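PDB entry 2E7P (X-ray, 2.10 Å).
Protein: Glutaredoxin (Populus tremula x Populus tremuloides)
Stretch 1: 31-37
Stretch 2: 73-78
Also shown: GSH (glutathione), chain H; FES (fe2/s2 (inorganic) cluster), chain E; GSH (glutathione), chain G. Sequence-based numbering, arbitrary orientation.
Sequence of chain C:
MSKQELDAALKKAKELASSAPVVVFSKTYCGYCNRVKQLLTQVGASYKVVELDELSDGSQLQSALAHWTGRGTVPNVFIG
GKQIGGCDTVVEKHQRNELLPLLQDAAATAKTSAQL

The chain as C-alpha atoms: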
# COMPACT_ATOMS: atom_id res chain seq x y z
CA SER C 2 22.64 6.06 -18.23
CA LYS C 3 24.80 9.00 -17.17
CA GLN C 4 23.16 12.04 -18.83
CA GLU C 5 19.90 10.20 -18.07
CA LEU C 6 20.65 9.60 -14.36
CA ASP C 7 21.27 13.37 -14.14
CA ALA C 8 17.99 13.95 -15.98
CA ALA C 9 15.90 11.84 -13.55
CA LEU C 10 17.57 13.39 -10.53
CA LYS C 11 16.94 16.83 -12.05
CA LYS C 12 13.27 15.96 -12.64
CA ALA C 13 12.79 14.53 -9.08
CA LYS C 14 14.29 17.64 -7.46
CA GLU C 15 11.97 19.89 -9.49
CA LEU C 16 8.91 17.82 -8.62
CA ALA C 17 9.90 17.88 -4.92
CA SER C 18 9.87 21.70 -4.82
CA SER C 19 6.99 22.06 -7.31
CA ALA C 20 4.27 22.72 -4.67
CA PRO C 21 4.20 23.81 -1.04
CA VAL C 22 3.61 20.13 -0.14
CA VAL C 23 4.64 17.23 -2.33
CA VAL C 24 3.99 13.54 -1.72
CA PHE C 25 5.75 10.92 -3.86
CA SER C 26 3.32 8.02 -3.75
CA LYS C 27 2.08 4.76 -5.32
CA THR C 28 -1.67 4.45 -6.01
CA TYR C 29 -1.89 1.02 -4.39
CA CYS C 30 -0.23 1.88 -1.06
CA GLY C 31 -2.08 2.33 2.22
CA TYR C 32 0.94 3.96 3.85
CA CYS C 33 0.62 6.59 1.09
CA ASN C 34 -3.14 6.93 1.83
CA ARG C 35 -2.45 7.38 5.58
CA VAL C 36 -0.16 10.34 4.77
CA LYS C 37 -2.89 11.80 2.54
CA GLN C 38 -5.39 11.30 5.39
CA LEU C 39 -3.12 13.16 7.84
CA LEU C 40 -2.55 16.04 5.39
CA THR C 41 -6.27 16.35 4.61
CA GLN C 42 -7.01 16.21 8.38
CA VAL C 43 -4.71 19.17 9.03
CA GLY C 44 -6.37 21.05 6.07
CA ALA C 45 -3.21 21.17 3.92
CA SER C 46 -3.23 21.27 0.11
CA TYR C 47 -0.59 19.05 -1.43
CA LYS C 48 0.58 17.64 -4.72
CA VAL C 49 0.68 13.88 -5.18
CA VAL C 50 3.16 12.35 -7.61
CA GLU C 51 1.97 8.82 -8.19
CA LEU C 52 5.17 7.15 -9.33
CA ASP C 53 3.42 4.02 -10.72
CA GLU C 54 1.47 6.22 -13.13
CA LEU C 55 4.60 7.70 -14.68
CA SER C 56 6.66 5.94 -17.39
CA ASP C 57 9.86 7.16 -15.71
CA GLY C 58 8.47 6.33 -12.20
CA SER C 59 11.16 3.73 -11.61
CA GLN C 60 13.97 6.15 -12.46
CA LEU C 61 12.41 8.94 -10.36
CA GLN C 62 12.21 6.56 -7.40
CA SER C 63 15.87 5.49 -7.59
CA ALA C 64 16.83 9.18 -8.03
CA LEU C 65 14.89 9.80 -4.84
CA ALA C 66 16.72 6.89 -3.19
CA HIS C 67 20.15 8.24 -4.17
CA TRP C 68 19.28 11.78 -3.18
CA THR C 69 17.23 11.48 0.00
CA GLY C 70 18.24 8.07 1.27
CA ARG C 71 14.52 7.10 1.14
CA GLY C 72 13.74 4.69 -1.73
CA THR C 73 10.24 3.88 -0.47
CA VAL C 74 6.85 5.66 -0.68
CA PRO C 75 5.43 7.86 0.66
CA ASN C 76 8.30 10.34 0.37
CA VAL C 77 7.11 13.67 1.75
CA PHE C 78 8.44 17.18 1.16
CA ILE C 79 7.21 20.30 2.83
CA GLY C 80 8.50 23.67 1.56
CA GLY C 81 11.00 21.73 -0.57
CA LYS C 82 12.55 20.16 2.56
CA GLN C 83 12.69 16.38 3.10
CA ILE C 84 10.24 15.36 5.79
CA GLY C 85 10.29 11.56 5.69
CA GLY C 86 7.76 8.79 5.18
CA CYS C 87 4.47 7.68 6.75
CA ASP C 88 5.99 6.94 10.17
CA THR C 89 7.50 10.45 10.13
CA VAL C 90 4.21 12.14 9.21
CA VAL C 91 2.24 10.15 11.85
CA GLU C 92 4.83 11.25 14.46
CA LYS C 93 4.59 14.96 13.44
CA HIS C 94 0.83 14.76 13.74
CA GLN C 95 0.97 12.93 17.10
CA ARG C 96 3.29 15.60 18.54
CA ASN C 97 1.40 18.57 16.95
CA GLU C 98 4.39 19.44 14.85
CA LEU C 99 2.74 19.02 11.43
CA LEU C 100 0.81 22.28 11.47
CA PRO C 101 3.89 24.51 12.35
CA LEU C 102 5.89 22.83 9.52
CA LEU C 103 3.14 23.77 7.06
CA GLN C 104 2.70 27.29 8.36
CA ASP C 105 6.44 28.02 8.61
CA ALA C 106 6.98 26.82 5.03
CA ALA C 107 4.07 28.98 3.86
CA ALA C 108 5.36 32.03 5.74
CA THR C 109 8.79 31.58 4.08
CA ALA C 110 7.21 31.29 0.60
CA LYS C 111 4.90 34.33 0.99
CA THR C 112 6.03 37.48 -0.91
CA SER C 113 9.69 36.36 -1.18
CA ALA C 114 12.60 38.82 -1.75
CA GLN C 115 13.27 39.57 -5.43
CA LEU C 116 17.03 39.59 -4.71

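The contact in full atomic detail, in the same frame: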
# COMPACT_ATOMS: atom_id res chain seq x y z
N GLY C 31 -1.39 1.82 1.05
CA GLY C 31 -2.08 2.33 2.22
C GLY C 31 -1.25 3.25 3.07
O GLY C 31 -1.80 4.17 3.67
N TYR C 32 0.06 3.02 3.15
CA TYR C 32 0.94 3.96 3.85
C TYR C 32 0.85 5.32 3.17
O TYR C 32 0.75 6.36 3.83
CB TYR C 32 2.38 3.46 3.88
CG TYR C 32 2.70 2.43 4.97
CD1 TYR C 32 1.85 2.29 6.06
CD2 TYR C 32 3.84 1.61 4.90
CE1 TYR C 32 2.10 1.36 7.05
CE2 TYR C 32 4.12 0.70 5.92
CZ TYR C 32 3.22 0.58 7.00
OH TYR C 32 3.41 -0.29 8.07
N CYS C 33 0.86 5.33 1.83
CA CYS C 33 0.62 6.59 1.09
C CYS C 33 -0.74 7.23 1.41
O CYS C 33 -0.82 8.43 1.68
CB CYS C 33 0.82 6.36 -0.42
SG CYS C 33 2.52 5.93 -0.76
N ASN C 34 -1.81 6.43 1.40
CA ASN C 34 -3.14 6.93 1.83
C ASN C 34 -3.25 7.49 3.25
O ASN C 34 -3.99 8.42 3.49
CB ASN C 34 -4.20 5.85 1.63
CG ASN C 34 -4.33 5.46 0.14
OD1 ASN C 34 -3.99 6.25 -0.73
ND2 ASN C 34 -4.75 4.23 -0.13
N ARG C 35 -2.51 6.89 4.19
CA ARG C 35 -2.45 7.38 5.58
C ARG C 35 -1.80 8.80 5.63
O ARG C 35 -2.28 9.71 6.32
CB ARG C 35 -1.67 6.37 6.45
CG ARG C 35 -1.52 6.74 7.98
CD ARG C 35 -2.86 6.89 8.71
NE ARG C 35 -2.64 7.22 10.12
CZ ARG C 35 -3.36 8.11 10.82
NH1 ARG C 35 -4.37 8.76 10.25
NH2 ARG C 35 -3.04 8.35 12.10
N VAL C 36 -0.72 8.99 4.89
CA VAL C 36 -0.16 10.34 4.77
C VAL C 36 -1.16 11.35 4.20
O VAL C 36 -1.32 12.45 4.72
CB VAL C 36 1.13 10.32 3.95
CG1 VAL C 36 1.52 11.74 3.47
CG2 VAL C 36 2.24 9.71 4.81
N LYS C 37 -1.86 10.96 3.15
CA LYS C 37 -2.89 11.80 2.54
C LYS C 37 -3.98 12.14 3.55
O LYS C 37 -4.45 13.28 3.59
CB LYS C 37 -3.48 11.06 1.32
CG LYS C 37 -2.53 11.04 0.12
CD LYS C 37 -2.95 9.97 -0.84
CE LYS C 37 -1.87 9.71 -1.91
NZ LYS C 37 -2.42 8.85 -2.97
N THR C 73 11.57 4.39 -0.69
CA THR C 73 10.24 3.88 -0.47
C THR C 73 9.23 5.04 -0.58
O THR C 73 9.61 6.21 -0.53
CB THR C 73 10.11 3.28 0.96
OG1 THR C 73 10.49 4.29 1.91
CG2 THR C 73 10.99 2.02 1.15
N VAL C 74 7.95 4.69 -0.73
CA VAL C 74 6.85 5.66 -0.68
C VAL C 74 6.06 5.44 0.61
O VAL C 74 6.03 4.32 1.12
CB VAL C 74 5.95 5.54 -1.93
CG1 VAL C 74 6.77 5.87 -3.20
CG2 VAL C 74 5.37 4.15 -2.03
N PRO C 75 5.41 6.49 1.16
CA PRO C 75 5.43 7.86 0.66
C PRO C 75 6.77 8.56 0.97
O PRO C 75 7.46 8.23 1.95
CB PRO C 75 4.27 8.52 1.37
CG PRO C 75 4.20 7.70 2.79
CD PRO C 75 4.62 6.32 2.41
N ASN C 76 7.12 9.51 0.14
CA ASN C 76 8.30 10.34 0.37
C ASN C 76 7.78 11.77 0.37
O ASN C 76 7.30 12.26 -0.65
CB ASN C 76 9.35 10.08 -0.72
CG ASN C 76 10.72 10.59 -0.33
OD1 ASN C 76 10.86 11.52 0.46
ND2 ASN C 76 11.76 9.93 -0.84
N VAL C 77 7.81 12.40 1.54
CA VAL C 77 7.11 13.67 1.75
C VAL C 77 8.06 14.86 1.86
O VAL C 77 9.03 14.84 2.62
CB VAL C 77 6.25 13.62 3.05
CG1 VAL C 77 5.50 14.93 3.24
CG2 VAL C 77 5.27 12.40 3.04
N PHE C 78 7.74 15.91 1.13
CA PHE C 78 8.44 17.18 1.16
C PHE C 78 7.48 18.27 1.56
O PHE C 78 6.34 18.33 1.04
CB PHE C 78 8.96 17.52 -0.24
CG PHE C 78 10.14 16.70 -0.66
CD1 PHE C 78 11.43 17.23 -0.55
CD2 PHE C 78 9.97 15.42 -1.15
CE1 PHE C 78 12.55 16.46 -0.94
CE2 PHE C 78 11.07 14.64 -1.54
CZ PHE C 78 12.36 15.16 -1.45
N1 GSH H . 8.91 3.19 7.07
CA1 GSH H . 8.42 3.59 5.75
C1 GSH H . 7.46 4.73 5.94
O11 GSH H . 7.08 5.45 4.97
O12 GSH H . 7.09 4.94 7.11
CB1 GSH H . 7.80 2.37 5.04
CG1 GSH H . 7.38 2.66 3.58
CD1 GSH H . 7.20 1.39 2.79
OE1 GSH H . 7.45 0.29 3.26
N2 GSH H . 6.82 1.55 1.52
CA2 GSH H . 6.65 0.39 0.63
C2 GSH H . 7.39 0.69 -0.65
O2 GSH H . 7.64 1.85 -1.03
CB2 GSH H . 5.12 0.17 0.35
SG2 GSH H . 3.79 -0.13 1.58
N3 GSH H . 7.80 -0.35 -1.39
CA3 GSH H . 8.49 -0.15 -2.64
C3 GSH H . 7.49 0.44 -3.63
O31 GSH H . 6.25 0.21 -3.54
O32 GSH H . 7.94 1.15 -4.54
FE1 FES E . 2.09 0.17 1.22
FE2 FES E . 0.10 -1.72 1.79
S1 FES E . 1.14 -1.11 0.63
S2 FES E . 1.07 -0.41 2.55
N1 GSH G . -9.03 0.16 -8.01
CA1 GSH G . -9.87 0.79 -7.00
C1 GSH G . -10.69 1.83 -7.71
O11 GSH G . -11.62 2.45 -7.14
O12 GSH G . -10.38 2.07 -8.89
CB1 GSH G . -8.92 1.45 -5.99
CG1 GSH G . -9.57 2.21 -4.80
CD1 GSH G . -8.61 2.34 -3.59
OE1 GSH G . -7.48 1.89 -3.64
N2 GSH G . -9.06 2.99 -2.51
CA2 GSH G . -8.30 3.11 -1.28
C2 GSH G . -9.03 2.28 -0.26
O2 GSH G . -10.24 2.19 -0.35
CB2 GSH G . -8.42 4.53 -0.78
SG2 GSH G . -7.45 5.66 -1.79
N3 GSH G . -8.37 1.68 0.74
CA3 GSH G . -9.00 0.87 1.79
C3 GSH G . -9.77 1.76 2.76
O31 GSH G . -9.74 3.01 2.68
O32 GSH G . -10.45 1.23 3.66

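A cis peptide bond precedes Pro75, and this cis proline is the centre of the contact, touching Tyr32, Cys33 and Val36 on the facing helix. Stretch 1 is helical throughout, held by the i to i+4 hydrogen bonds Arg35 N to Gly31 O (2.9 Å), Val36 N to Tyr32 O (3.2 Å) and Lys37 N to Cys33 O (3.1 Å). Stretch 2 runs as loop through Pro75 and enters a strand at Asn76. The backbones come nearest at Cys33 and Pro75, whose CA atoms lie 5.0 Å apart. No hydrogen bond crosses between the stretches; the 247 Å² they bury is held by apolar packing.

The proline ring, C-gamma endo, sets its CG 3.5 Å from Val36 CG2 and its CD 3.9 Å from Tyr32 CB. Cys33, in the m rotamer, places SG 3.8 Å from Pro75 CB and 3.6 Å from Val74 CG2, so its sulfur fills the space beside both residues. One step into the strand, Val77 points toward the helix, and its CG2 meets Val36 CG1 at 3.8 Å; the intervening Asn76 points away. Val36 thus uses both methyls, CG2 against the proline and CG1 against the valine.

The backbone of Val74 hydrogen-bonds glutathione H. Val74 N donates to glutathione H O2 (2.9 Å), and glutathione H N2 donates to Val74 O (2.9 Å), a two-way backbone pairing. The same glutathione binds cluster iron FE1 through SG2 at 1.8 Å. Tyr32 starts toward stretch 2 at CB, but its end leads away, and cluster sulfide S2 lies over one face of its ring. The helix packs against the loop and the start of the strand, beside a glutathione-ligated iron-sulfur cluster.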